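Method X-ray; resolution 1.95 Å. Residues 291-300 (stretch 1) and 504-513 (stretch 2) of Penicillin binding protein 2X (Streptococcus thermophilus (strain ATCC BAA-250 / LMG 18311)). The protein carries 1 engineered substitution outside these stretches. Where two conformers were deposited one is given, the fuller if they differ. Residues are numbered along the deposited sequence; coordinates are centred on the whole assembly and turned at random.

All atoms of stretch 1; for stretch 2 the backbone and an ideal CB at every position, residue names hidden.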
# COMPACT_ATOMS: atom_id res chain seq x y z
N TYR A 291 -15.23 3.91 3.68
CA TYR A 291 -16.00 5.15 3.68
C TYR A 291 -16.91 5.23 2.46
O TYR A 291 -16.72 4.52 1.48
CB TYR A 291 -15.01 6.34 3.72
CG TYR A 291 -14.06 6.43 2.52
CD1 TYR A 291 -12.86 5.68 2.46
CD2 TYR A 291 -14.35 7.25 1.45
CE1 TYR A 291 -12.02 5.76 1.36
CE2 TYR A 291 -13.50 7.36 0.35
CZ TYR A 291 -12.35 6.61 0.30
OH TYR A 291 -11.53 6.71 -0.80
N GLU A 292 -17.90 6.10 2.53
CA GLU A 292 -18.77 6.35 1.40
C GLU A 292 -17.99 7.36 0.56
O GLU A 292 -17.70 8.45 1.04
CB GLU A 292 -20.15 6.85 1.85
CG GLU A 292 -20.86 5.83 2.75
CD GLU A 292 -22.31 6.18 3.08
OE1 GLU A 292 -23.00 6.86 2.30
OE2 GLU A 292 -22.77 5.73 4.13
N PRO A 293 -17.64 7.00 -0.69
CA PRO A 293 -16.76 7.88 -1.47
C PRO A 293 -17.37 9.12 -2.05
O PRO A 293 -16.61 10.04 -2.38
CB PRO A 293 -16.31 6.98 -2.62
CG PRO A 293 -17.49 6.11 -2.84
CD PRO A 293 -18.07 5.84 -1.48
N GLY A 294 -18.70 9.17 -2.18
CA GLY A 294 -19.33 10.35 -2.75
C GLY A 294 -19.13 10.42 -4.26
O GLY A 294 -18.84 9.41 -4.92
N SER A 295 -19.22 11.64 -4.79
CA SER A 295 -19.30 11.90 -6.23
C SER A 295 -18.20 11.47 -7.20
O SER A 295 -18.43 11.54 -8.40
CB SER A 295 -19.70 13.36 -6.47
OG SER A 295 -21.05 13.47 -6.16
N THR A 296 -17.05 11.02 -6.72
CA THR A 296 -16.03 10.49 -7.62
C THR A 296 -16.57 9.19 -8.21
O THR A 296 -16.13 8.76 -9.28
CB THR A 296 -14.70 10.20 -6.91
OG1 THR A 296 -14.96 9.38 -5.76
CG2 THR A 296 -14.05 11.50 -6.47
N MET A 297 -17.54 8.58 -7.52
CA MET A 297 -18.17 7.35 -8.00
C MET A 297 -18.96 7.61 -9.30
O MET A 297 -19.18 6.70 -10.06
CB MET A 297 -19.06 6.69 -6.93
CG MET A 297 -19.69 5.37 -7.34
SD MET A 297 -18.52 4.02 -7.65
CE MET A 297 -17.95 3.67 -6.01
N LYS A 298 -19.33 8.86 -9.55
CA LYS A 298 -20.02 9.23 -10.80
C LYS A 298 -19.15 8.97 -12.03
O LYS A 298 -19.67 8.92 -13.14
CB LYS A 298 -20.44 10.71 -10.79
CG LYS A 298 -21.42 11.07 -9.69
CD LYS A 298 -21.80 12.54 -9.67
CE LYS A 298 -22.94 12.75 -8.66
NZ LYS A 298 -23.10 14.14 -8.22
N VAL A 299 -17.84 8.82 -11.84
CA VAL A 299 -16.93 8.50 -12.94
C VAL A 299 -17.30 7.09 -13.41
O VAL A 299 -17.49 6.86 -14.61
CB VAL A 299 -15.44 8.58 -12.52
CG1 VAL A 299 -14.50 8.08 -13.60
CG2 VAL A 299 -15.05 10.01 -12.15
N MET A 300 -17.40 6.16 -12.45
CA MET A 300 -17.79 4.79 -12.77
C MET A 300 -19.19 4.77 -13.38
O MET A 300 -19.42 4.08 -14.38
CB MET A 300 -17.77 3.89 -11.53
CG MET A 300 -16.42 3.43 -11.00
SD MET A 300 -15.24 4.68 -10.45
CE MET A 300 -14.33 4.96 -11.94
N UNK A 504 -10.80 15.57 -14.60
CA UNK A 504 -11.04 15.64 -13.18
C UNK A 504 -12.49 15.38 -12.78
O UNK A 504 -13.40 15.54 -13.58
CB UNK A 504 -10.61 17.01 -12.67
N UNK A 505 -12.67 14.96 -11.53
CA UNK A 505 -14.01 14.83 -10.93
C UNK A 505 -13.87 15.04 -9.45
O UNK A 505 -13.04 14.39 -8.79
CB UNK A 505 -14.65 13.47 -11.23
N UNK A 506 -14.68 15.92 -8.92
CA UNK A 506 -14.68 16.23 -7.52
C UNK A 506 -15.72 15.40 -6.86
O UNK A 506 -16.65 14.88 -7.50
CB UNK A 506 -14.92 17.72 -7.27
N UNK A 507 -15.63 15.37 -5.55
CA UNK A 507 -16.62 14.71 -4.78
C UNK A 507 -16.83 15.30 -3.40
O UNK A 507 -15.93 15.90 -2.79
CB UNK A 507 -16.25 13.23 -4.66
N UNK A 508 -18.06 15.16 -2.94
CA UNK A 508 -18.45 15.52 -1.60
C UNK A 508 -19.21 14.27 -1.22
O UNK A 508 -19.82 13.61 -2.09
CB UNK A 508 -19.26 16.81 -1.50
N UNK A 509 -19.12 13.90 0.05
CA UNK A 509 -19.83 12.74 0.54
C UNK A 509 -20.32 13.06 1.93
O UNK A 509 -19.62 13.70 2.74
CB UNK A 509 -18.95 11.49 0.53
N UNK A 510 -21.54 12.61 2.17
CA UNK A 510 -22.17 12.76 3.45
C UNK A 510 -21.44 11.75 4.36
O UNK A 510 -21.06 10.66 3.91
CB UNK A 510 -23.68 12.52 3.38
N UNK A 511 -21.20 12.13 5.61
CA UNK A 511 -20.51 11.25 6.55
C UNK A 511 -21.48 10.74 7.62
O UNK A 511 -22.24 11.54 8.17
CB UNK A 511 -19.33 11.98 7.20
N UNK A 512 -21.46 9.42 7.90
CA UNK A 512 -22.32 8.87 8.95
C UNK A 512 -21.87 9.26 10.35
O UNK A 512 -20.68 9.43 10.60
CB UNK A 512 -22.37 7.34 8.84
N UNK A 513 -22.85 9.40 11.24
CA UNK A 513 -22.62 9.77 12.63
C UNK A 513 -22.81 8.49 13.44
O UNK A 513 -23.75 7.73 13.19
CB UNK A 513 -23.56 10.89 13.09

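Position 504 lies on an extended strand with its CA-to-CB bond pointing away from stretch 1, and nothing of that stretch comes near its ideal CB. The visible atoms therefore leave the choice wide, although the extended backbone suits beta-branched residues. The deposited residue is Val504, which makes no contact here.

At position 505 the bond turns toward stretch 1. The ideal CB lies 3.6 Å from Val299 CG2, so the site is well served by an aliphatic start, while farther along lie the carbonyl oxygen of Ser295 and the long chain of Lys298. A long residue would suit: methionine for the apolar part, or lysine or arginine if the end can find acceptors. It is Lys505. Its CB packs on Val299 CG2 at 3.6 Å, and its CE passes 3.7 Å from Ser295 O and 4.0 Å from Lys298 CD. The chain then folds back on its own strand, where Lys505 NZ donates to the backbone O of position 506 at 2.8 Å; Lys298 NZ instead donates to Ser295 OG at 3.0 Å.

Position 506 points away again, as strand alternation requires, and many residues would be compatible with stretch 1. Ser506 is found; its hydroxyl is bonded elsewhere in the structure, while its carbonyl faces Ser295, with Ser506 O 3.6 Å from Ser295 CB.

Position 507 faces the turn closely. An ideal CB would sit 3.1 Å from Thr296 N and 3.4 Å from Ser295 N, a tight fit, so glycine suits best even though the extended phi and psi would allow other residues. Gly507 avoids this crowding; its CA lies 3.8 Å from Ser295 CB.

The CB at position 508 points away, so the side chain is little restricted, and the backbone makes the main contact. Ser295 N donates a weak hydrogen bond to the backbone O of position 508 at 3.4 Å, and Gly294 CA adds a CA-H...O contact to the same O of 508, also at 3.4 Å. The residue is Thr508, whose beta-branching fits a strand; a water links Thr508 OG1 and Ser295 OG, at 3.2 Å from each, the latter bond weak.

Position 509 points toward stretch 1, but its ideal CB is already 3.3 Å from Glu292 O and 3.5 Å from Gly294 CA. A small side chain is called for. Ala509 fills the space with its single methyl. Gly294 also has no side chain: a CB there would clash, 2.6 Å from Ala509 CB and 2.3 Å from Thr508 O.

At position 510 the bond points sideways, with nothing of stretch 1 near the ideal CB, so many side chains would suit, polar ones among them. Gln510 leads its end away, while a water donates to both Gln510 O (3.0 Å) and Glu292 O (2.8 Å).

Position 511 points away, and stretch 1 sets no limit on it; it is Val511. Position 512 points toward stretch 1, where a basic or polar residue could answer the Glu292 carboxylate; its phi of -71° also permits proline. Pro512, poorly ordered, offers only van der Waals contact, CG lying 3.7 Å from Glu292 OE2. Position 513 is out of reach, and Asp513 makes no contact.

Stretch 2 504-513: VKSGTAQVPD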
# COMPACT_ATOMS: atom_id res chain seq x y z
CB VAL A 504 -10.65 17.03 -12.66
CG1 VAL A 504 -9.17 17.32 -12.95
CG2 VAL A 504 -11.51 18.12 -13.31
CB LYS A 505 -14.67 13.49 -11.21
CG LYS A 505 -16.12 13.40 -10.67
CD LYS A 505 -17.07 14.38 -11.36
CE LYS A 505 -18.46 14.38 -10.75
NZ LYS A 505 -18.55 15.20 -9.51
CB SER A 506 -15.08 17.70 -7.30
OG SER A 506 -16.37 17.95 -7.86
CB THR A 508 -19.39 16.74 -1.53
OG1 THR A 508 -20.58 16.49 -2.28
CG2 THR A 508 -18.69 17.98 -2.07
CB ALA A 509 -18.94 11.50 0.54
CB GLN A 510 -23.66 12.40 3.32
CG GLN A 510 -24.60 13.38 3.98
CD GLN A 510 -24.71 14.68 3.22
OE1 GLN A 510 -24.19 14.82 2.10
NE2 GLN A 510 -25.42 15.65 3.81
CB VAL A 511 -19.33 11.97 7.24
CG1 VAL A 511 -18.69 11.06 8.29
CG2 VAL A 511 -18.29 12.38 6.20
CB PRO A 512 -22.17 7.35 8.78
CG PRO A 512 -21.70 7.16 7.39
CD PRO A 512 -20.81 8.34 7.13
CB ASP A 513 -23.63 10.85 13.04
CG ASP A 513 -23.23 11.63 14.29
OD1 ASP A 513 -22.33 11.18 15.04
OD2 ASP A 513 -23.82 12.71 14.52
O HOH W 1 -18.34 9.54 3.51
O HOH W 2 -20.33 16.47 -5.46
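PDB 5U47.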